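Side-chain contacts in peptidoglycan D,D-transpeptidase FtsI (Yersinia pestis, PDB 6SYN), which probably cross-links the peptide stems of peptidoglycan as a class B penicillin-binding protein, and here holds a ring-opened penicillin in its transpeptidase site: residues Thr206-Asp211 against Gln372-Tyr377; Asp246-Gly251 against Val474-Asp479. All coordinates share one frame; numbering follows the deposited sequence.

Contact 1 (Thr206-Asp211 against Gln372-Tyr377); sequences TAVLVD and QLARVY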
ATOM      1  N   THR A 206       2.163  -1.001   4.540  1.00 10.93           N
ATOM      2  CA  THR A 206       1.920  -0.513   3.165  1.00 10.64           C
ATOM      3  C   THR A 206       1.981   1.016   3.191  1.00 10.32           C
ATOM      4  O   THR A 206       1.545   1.624   4.195  1.00 10.00           O
ATOM      5  CB  THR A 206       0.661  -1.141   2.542  1.00 10.67           C
ATOM      6  OG1 THR A 206      -0.023  -0.160   1.761  1.00 10.87           O
ATOM      7  CG2 THR A 206      -0.299  -1.731   3.550  1.00 10.71           C
ATOM      8  N   ALA A 207       2.592   1.579   2.148  1.00 10.06           N
ATOM      9  CA  ALA A 207       2.678   3.027   1.875  1.00  9.89           C
ATOM     10  C   ALA A 207       2.061   3.281   0.501  1.00  9.77           C
ATOM     11  O   ALA A 207       2.470   2.596  -0.460  1.00  9.74           O
ATOM     12  CB  ALA A 207       4.114   3.483   1.928  1.00  9.89           C
ATOM     13  N   VAL A 208       1.090   4.195   0.427  1.00  9.52           N
ATOM     14  CA  VAL A 208       0.491   4.660  -0.857  1.00  9.28           C
ATOM     15  C   VAL A 208       0.756   6.162  -0.989  1.00  9.13           C
ATOM     16  O   VAL A 208       0.479   6.901  -0.024  1.00  8.95           O
ATOM     17  CB  VAL A 208      -1.009   4.321  -0.949  1.00  9.21           C
ATOM     18  CG1 VAL A 208      -1.608   4.780  -2.271  1.00  9.19           C
ATOM     19  CG2 VAL A 208      -1.257   2.836  -0.748  1.00  9.20           C
ATOM     20  N   LEU A 209       1.288   6.563  -2.148  1.00  8.98           N
ATOM     21  CA  LEU A 209       1.573   7.969  -2.534  1.00  8.96           C
ATOM     22  C   LEU A 209       0.748   8.313  -3.778  1.00  9.00           C
ATOM     23  O   LEU A 209       0.930   7.642  -4.814  1.00  8.95           O
ATOM     24  CB  LEU A 209       3.068   8.107  -2.830  1.00  8.88           C
ATOM     25  CG  LEU A 209       3.542   9.522  -3.150  1.00  8.81           C
ATOM     26  CD1 LEU A 209       3.628  10.360  -1.887  1.00  8.78           C
ATOM     27  CD2 LEU A 209       4.883   9.483  -3.868  1.00  8.82           C
ATOM     28  N   VAL A 210      -0.097   9.341  -3.685  1.00  9.08           N
ATOM     29  CA  VAL A 210      -1.044   9.746  -4.763  1.00  9.09           C
ATOM     30  C   VAL A 210      -0.797  11.215  -5.116  1.00  9.18           C
ATOM     31  O   VAL A 210      -0.631  12.033  -4.195  1.00  9.05           O
ATOM     32  CB  VAL A 210      -2.504   9.509  -4.340  1.00  9.05           C
ATOM     33  CG1 VAL A 210      -3.483   9.921  -5.434  1.00  9.02           C
ATOM     34  CG2 VAL A 210      -2.730   8.064  -3.924  1.00  9.04           C
ATOM     35  N   ASP A 211      -0.770  11.507  -6.418  1.00  9.32           N
ATOM     36  CA  ASP A 211      -0.781  12.879  -6.973  1.00  9.44           C
ATOM     37  C   ASP A 211      -2.133  13.508  -6.630  1.00  9.59           C
ATOM     38  O   ASP A 211      -3.174  12.918  -6.979  1.00  9.63           O
ATOM     39  CB  ASP A 211      -0.538  12.860  -8.482  1.00  9.52           C
ATOM     40  CG  ASP A 211      -0.011  14.173  -9.025  1.00  9.60           C
ATOM     41  OD1 ASP A 211      -0.676  15.207  -8.813  1.00  9.66           O
ATOM     42  OD2 ASP A 211       1.072  14.153  -9.639  1.00  9.84           O
ATOM     43  N   GLN A 372      -7.762   3.271  -0.508  1.00  6.90           N
ATOM     44  CA  GLN A 372      -9.008   4.043  -0.260  1.00  6.80           C
ATOM     45  C   GLN A 372      -8.681   5.245   0.631  1.00  6.77           C
ATOM     46  O   GLN A 372      -9.200   6.348   0.357  1.00  6.63           O
ATOM     47  CB  GLN A 372     -10.087   3.156   0.359  1.00  6.73           C
ATOM     48  CG  GLN A 372     -10.944   2.440  -0.673  1.00  6.67           C
ATOM     49  CD  GLN A 372     -12.080   1.694  -0.022  1.00  6.59           C
ATOM     50  OE1 GLN A 372     -11.900   1.042   1.003  1.00  6.57           O
ATOM     51  NE2 GLN A 372     -13.261   1.791  -0.615  1.00  6.45           N
ATOM     52  N   LEU A 373      -7.823   5.031   1.634  1.00  6.80           N
ATOM     53  CA  LEU A 373      -7.397   6.066   2.617  1.00  6.77           C
ATOM     54  C   LEU A 373      -6.527   7.125   1.921  1.00  6.63           C
ATOM     55  O   LEU A 373      -6.634   8.306   2.290  1.00  6.47           O
ATOM     56  CB  LEU A 373      -6.651   5.381   3.767  1.00  6.82           C
ATOM     57  CG  LEU A 373      -6.261   6.287   4.936  1.00  6.92           C
ATOM     58  CD1 LEU A 373      -7.485   6.950   5.551  1.00  6.94           C
ATOM     59  CD2 LEU A 373      -5.499   5.506   6.002  1.00  6.96           C
ATOM     60  N   ALA A 374      -5.698   6.712   0.957  1.00  6.56           N
ATOM     61  CA  ALA A 374      -4.817   7.606   0.172  1.00  6.51           C
ATOM     62  C   ALA A 374      -5.685   8.568  -0.640  1.00  6.48           C
ATOM     63  O   ALA A 374      -5.346   9.762  -0.706  1.00  6.45           O
ATOM     64  CB  ALA A 374      -3.905   6.801  -0.718  1.00  6.49           C
ATOM     65  N   ARG A 375      -6.780   8.061  -1.211  1.00  6.48           N
ATOM     66  CA  ARG A 375      -7.719   8.867  -2.029  1.00  6.43           C
ATOM     67  C   ARG A 375      -8.440   9.886  -1.134  1.00  6.32           C
ATOM     68  O   ARG A 375      -8.641  11.020  -1.605  1.00  6.32           O
ATOM     69  CB  ARG A 375      -8.696   7.963  -2.776  1.00  6.52           C
ATOM     70  CG  ARG A 375      -9.508   8.701  -3.832  1.00  6.61           C
ATOM     71  CD  ARG A 375     -10.591   7.854  -4.465  1.00  6.65           C
ATOM     72  NE  ARG A 375     -11.311   7.064  -3.480  1.00  6.67           N
ATOM     73  CZ  ARG A 375     -11.967   5.940  -3.739  1.00  6.75           C
ATOM     74  NH1 ARG A 375     -12.017   5.458  -4.970  1.00  6.76           N
ATOM     75  NH2 ARG A 375     -12.579   5.299  -2.758  1.00  6.80           N
ATOM     76  N   VAL A 376      -8.809   9.519   0.098  1.00  6.19           N
ATOM     77  CA  VAL A 376      -9.387  10.480   1.084  1.00  6.17           C
ATOM     78  C   VAL A 376      -8.415  11.665   1.218  1.00  6.20           C
ATOM     79  O   VAL A 376      -8.845  12.817   1.046  1.00  6.16           O
ATOM     80  CB  VAL A 376      -9.689   9.818   2.445  1.00  6.12           C
ATOM     81  CG1 VAL A 376      -9.989  10.847   3.525  1.00  6.12           C
ATOM     82  CG2 VAL A 376     -10.831   8.818   2.347  1.00  6.12           C
ATOM     83  N   TYR A 377      -7.136  11.388   1.463  1.00  6.26           N
ATOM     84  CA  TYR A 377      -6.103  12.416   1.747  1.00  6.30           C
ATOM     85  C   TYR A 377      -5.741  13.166   0.454  1.00  6.42           C
ATOM     86  O   TYR A 377      -5.415  14.369   0.559  1.00  6.35           O
ATOM     87  CB  TYR A 377      -4.958  11.775   2.541  1.00  6.22           C
ATOM     88  CG  TYR A 377      -5.296  11.697   4.006  1.00  6.19           C
ATOM     89  CD1 TYR A 377      -6.138  10.711   4.496  1.00  6.16           C
ATOM     90  CD2 TYR A 377      -4.879  12.682   4.884  1.00  6.18           C
ATOM     91  CE1 TYR A 377      -6.498  10.661   5.832  1.00  6.12           C
ATOM     92  CE2 TYR A 377      -5.235  12.656   6.222  1.00  6.17           C
ATOM     93  CZ  TYR A 377      -6.044  11.640   6.698  1.00  6.16           C
ATOM     94  OH  TYR A 377      -6.399  11.619   8.016  1.00  6.17           O
TER
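A single methyl group, CB of A374, carries this contact from the helix side, meeting one branch each of V208 and V210. CG1 of V208 comes within 3.4 Å of A374 CB, and CG2 of V210 lies 3.6 Å from the same methyl. The two valines share one rotamer, yet present different branches. In V208, CG1 stands opposite the backbone N across the CA-CB bond (chi1 -179°) and so lies beside the carbonyl carbon, leaning onward along the strand. CG2 of V210 lies beside its own backbone N and leans back. The two methyls therefore converge, 3.8 Å between V208 CG1 and V210 CG2, and A374 CB rests over the pair. A small side chain here lets the helix come close: the CA atoms of V208 and A374 are 6.2 Å apart. The contact is buried and wholly apolar, a compact example of helix-on-sheet packing.

Beyond this shell, the helix is fixed by polar groups turned elsewhere. R375 NH1 bonds to A333 O, Q372 NE2 to K332 O, and Y377 OH to T253 O, next to the ligand-pocket residue S252. In the penicillin-binding transpeptidase fold, helix 370-381 covers strand 204-211 of the five-stranded antiparallel sheet: T206 touches P370, V208 also touches L371, and V210 reaches A378, so contacts climb both elements in the same order. L209, on the other face of the strand, packs against L218 and A219 of strand 217-223 and F471 and L473 of strand 471-478.

Contact 2 (Asp246-Gly251 against Val474-Asp479); sequences DIFEPG and VVVIND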
ATOM      1  N   ASP A 246      -5.818  -5.893   1.910  1.00 14.13           N
ATOM      2  CA  ASP A 246      -6.023  -5.585   3.349  1.00 13.94           C
ATOM      3  C   ASP A 246      -7.143  -4.545   3.421  1.00 13.76           C
ATOM      4  O   ASP A 246      -6.996  -3.480   2.783  1.00 13.66           O
ATOM      5  CB  ASP A 246      -4.775  -5.023   4.038  1.00 14.02           C
ATOM      6  CG  ASP A 246      -3.760  -6.048   4.517  1.00 14.17           C
ATOM      7  OD1 ASP A 246      -4.114  -7.245   4.626  1.00 14.10           O
ATOM      8  OD2 ASP A 246      -2.624  -5.630   4.805  1.00 14.34           O
ATOM      9  N   ILE A 247      -8.232  -4.841   4.129  1.00 13.59           N
ATOM     10  CA  ILE A 247      -9.213  -3.792   4.537  1.00 13.59           C
ATOM     11  C   ILE A 247      -9.118  -3.653   6.059  1.00 13.40           C
ATOM     12  O   ILE A 247      -9.145  -4.679   6.755  1.00 13.59           O
ATOM     13  CB  ILE A 247     -10.643  -4.038   4.001  1.00 13.57           C
ATOM     14  CG1 ILE A 247     -11.493  -4.962   4.883  1.00 13.70           C
ATOM     15  CG2 ILE A 247     -10.605  -4.499   2.548  1.00 13.54           C
ATOM     16  CD1 ILE A 247     -11.093  -6.411   4.882  1.00 13.62           C
ATOM     17  N   PHE A 248      -8.918  -2.424   6.531  1.00 13.22           N
ATOM     18  CA  PHE A 248      -8.649  -2.082   7.950  1.00 13.17           C
ATOM     19  C   PHE A 248      -9.635  -1.015   8.421  1.00 12.77           C
ATOM     20  O   PHE A 248     -10.054  -0.173   7.596  1.00 12.93           O
ATOM     21  CB  PHE A 248      -7.245  -1.499   8.129  1.00 13.35           C
ATOM     22  CG  PHE A 248      -6.098  -2.449   7.900  1.00 13.41           C
ATOM     23  CD1 PHE A 248      -6.023  -3.655   8.580  1.00 13.57           C
ATOM     24  CD2 PHE A 248      -5.069  -2.117   7.034  1.00 13.44           C
ATOM     25  CE1 PHE A 248      -4.959  -4.523   8.373  1.00 13.60           C
ATOM     26  CE2 PHE A 248      -3.999  -2.976   6.841  1.00 13.57           C
ATOM     27  CZ  PHE A 248      -3.947  -4.179   7.509  1.00 13.58           C
ATOM     28  N   GLU A 249      -9.938  -1.023   9.719  1.00 12.24           N
ATOM     29  CA  GLU A 249     -10.579   0.122  10.412  1.00 12.01           C
ATOM     30  C   GLU A 249      -9.615   1.314  10.367  1.00 11.74           C
ATOM     31  O   GLU A 249      -8.455   1.207  10.776  1.00 11.33           O
ATOM     32  CB  GLU A 249     -11.019  -0.310  11.813  1.00 11.96           C
ATOM     33  CG  GLU A 249     -12.201  -1.262  11.773  1.00 12.08           C
ATOM     34  CD  GLU A 249     -13.063  -1.300  13.022  1.00 12.24           C
ATOM     35  OE1 GLU A 249     -12.630  -1.920  14.014  1.00 12.45           O
ATOM     36  OE2 GLU A 249     -14.166  -0.713  12.999  1.00 12.14           O
ATOM     37  N   PRO A 250     -10.047   2.471   9.808  1.00 11.53           N
ATOM     38  CA  PRO A 250      -9.167   3.628   9.619  1.00 11.56           C
ATOM     39  C   PRO A 250      -8.732   4.328  10.914  1.00 11.60           C
ATOM     40  O   PRO A 250      -7.715   4.993  10.893  1.00 11.53           O
ATOM     41  CB  PRO A 250      -9.989   4.599   8.758  1.00 11.40           C
ATOM     42  CG  PRO A 250     -11.421   4.203   9.016  1.00 11.44           C
ATOM     43  CD  PRO A 250     -11.389   2.708   9.260  1.00 11.49           C
ATOM     44  N   GLY A 251      -9.500   4.170  11.995  1.00 11.82           N
ATOM     45  CA  GLY A 251      -9.190   4.772  13.305  1.00 12.13           C
ATOM     46  C   GLY A 251      -9.118   6.291  13.201  1.00 12.44           C
ATOM     47  O   GLY A 251      -9.813   6.885  12.385  1.00 12.44           O
ATOM     48  N   VAL A 474      -0.162   7.930   2.512  1.00  8.36           N
ATOM     49  CA  VAL A 474      -0.605   7.073   3.650  1.00  8.30           C
ATOM     50  C   VAL A 474       0.519   6.075   3.958  1.00  8.30           C
ATOM     51  O   VAL A 474       1.151   5.559   3.011  1.00  8.15           O
ATOM     52  CB  VAL A 474      -1.934   6.349   3.347  1.00  8.32           C
ATOM     53  CG1 VAL A 474      -2.266   5.291   4.393  1.00  8.32           C
ATOM     54  CG2 VAL A 474      -3.092   7.323   3.190  1.00  8.25           C
ATOM     55  N   VAL A 475       0.759   5.851   5.250  1.00  8.38           N
ATOM     56  CA  VAL A 475       1.664   4.808   5.811  1.00  8.40           C
ATOM     57  C   VAL A 475       0.912   4.135   6.968  1.00  8.41           C
ATOM     58  O   VAL A 475       0.484   4.858   7.895  1.00  8.25           O
ATOM     59  CB  VAL A 475       3.003   5.432   6.254  1.00  8.46           C
ATOM     60  CG1 VAL A 475       3.967   4.407   6.833  1.00  8.48           C
ATOM     61  CG2 VAL A 475       3.664   6.188   5.114  1.00  8.49           C
ATOM     62  N   VAL A 476       0.704   2.816   6.870  1.00  8.48           N
ATOM     63  CA  VAL A 476       0.124   1.949   7.941  1.00  8.57           C
ATOM     64  C   VAL A 476       1.126   0.821   8.219  1.00  8.70           C
ATOM     65  O   VAL A 476       1.499   0.118   7.264  1.00  8.74           O
ATOM     66  CB  VAL A 476      -1.273   1.406   7.561  1.00  8.56           C
ATOM     67  CG1 VAL A 476      -1.272   0.611   6.262  1.00  8.58           C
ATOM     68  CG2 VAL A 476      -1.889   0.576   8.679  1.00  8.56           C
ATOM     69  N   ILE A 477       1.584   0.695   9.468  1.00  8.83           N
ATOM     70  CA  ILE A 477       2.360  -0.479   9.972  1.00  8.91           C
ATOM     71  C   ILE A 477       1.371  -1.373  10.719  1.00  9.12           C
ATOM     72  O   ILE A 477       0.794  -0.918  11.728  1.00  9.07           O
ATOM     73  CB  ILE A 477       3.539  -0.080  10.886  1.00  8.78           C
ATOM     74  CG1 ILE A 477       4.465   0.962  10.248  1.00  8.76           C
ATOM     75  CG2 ILE A 477       4.306  -1.317  11.334  1.00  8.70           C
ATOM     76  CD1 ILE A 477       5.222   0.475   9.035  1.00  8.78           C
ATOM     77  N   ASN A 478       1.196  -2.601  10.237  1.00  9.45           N
ATOM     78  CA  ASN A 478       0.229  -3.577  10.793  1.00  9.61           C
ATOM     79  C   ASN A 478       0.971  -4.450  11.813  1.00  9.87           C
ATOM     80  O   ASN A 478       1.892  -5.190  11.404  1.00  9.97           O
ATOM     81  CB  ASN A 478      -0.472  -4.320   9.652  1.00  9.68           C
ATOM     82  CG  ASN A 478      -1.079  -5.640  10.068  1.00  9.75           C
ATOM     83  OD1 ASN A 478      -1.867  -5.700  11.010  1.00  9.54           O
ATOM     84  ND2 ASN A 478      -0.723  -6.699   9.355  1.00  9.91           N
ATOM     85  N   ASP A 479       0.614  -4.277  13.095  1.00 10.01           N
ATOM     86  CA  ASP A 479       1.002  -5.089  14.283  1.00 10.04           C
ATOM     87  C   ASP A 479       2.486  -4.939  14.619  1.00 10.22           C
ATOM     88  O   ASP A 479       3.204  -5.935  14.711  1.00 10.19           O
ATOM     89  CB  ASP A 479       0.603  -6.558  14.123  1.00 10.01           C
ATOM     90  CG  ASP A 479       0.592  -7.323  15.436  1.00  9.99           C
ATOM     91  OD1 ASP A 479       0.696  -6.682  16.495  1.00 10.09           O
ATOM     92  OD2 ASP A 479       0.481  -8.551  15.392  1.00 10.08           O
TER
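The lead-in to the SxxK motif of the transpeptidase site, the loop between helix 242-245 and helix 255-264, is packed here on strand 471-478 of the central sheet through F248. Four residues after that phenylalanine comes S252, followed by K255, and both line the pocket of the bound penicillin derivative. The side chain of V476 is about 11 Å from that ligand, so the contact lies near the pocket without lining it. The CB of F248 is directed toward the strand, and with CG anti to the carbonyl carbon (chi1 -68°), CZ, at the far end of the ring, meets CB and CG of N478. F248 CZ lies 4.1 Å from N478 CB, and N478 CG is equally near CZ. The two side chains cross at about a right angle, their ring and amide planes turned 39° apart. A looser apolar touch is added by V476, whose CG2 is 4.5 Å from F248 CD2; L457 and Y459 of strand 455-464 also pack on the ring.

The loop has a further hold next to F248, where E249 OE2 takes a hydrogen bond from G365 N. On the strand side, N478 OD1 accepts a hydrogen bond from K445 NZ and ND2 makes a weak one to S204 OG, which probably restrains the turn of the amide beside the ring.

Followed from the N terminus, the chain lays down strand segment 206-211, then loop 246-251, then helix segment 372-377, and last segment 474-479, at the end of strand 471-478. Contact 1 closes a loop with 160 residues between its ends and contact 2 one with 222; since their segments alternate, the two closures cross rather than nest. They meet in the central antiparallel sheet, where strands 204-211 and 471-478 are neighbours: V208 O and V474 N, 2.8 Å apart, probably share a hydrogen bond, while V474 also packs on L373 and A374. Together they tie helix 370-381 and the approach to the SxxK motif to one transpeptidase sheet.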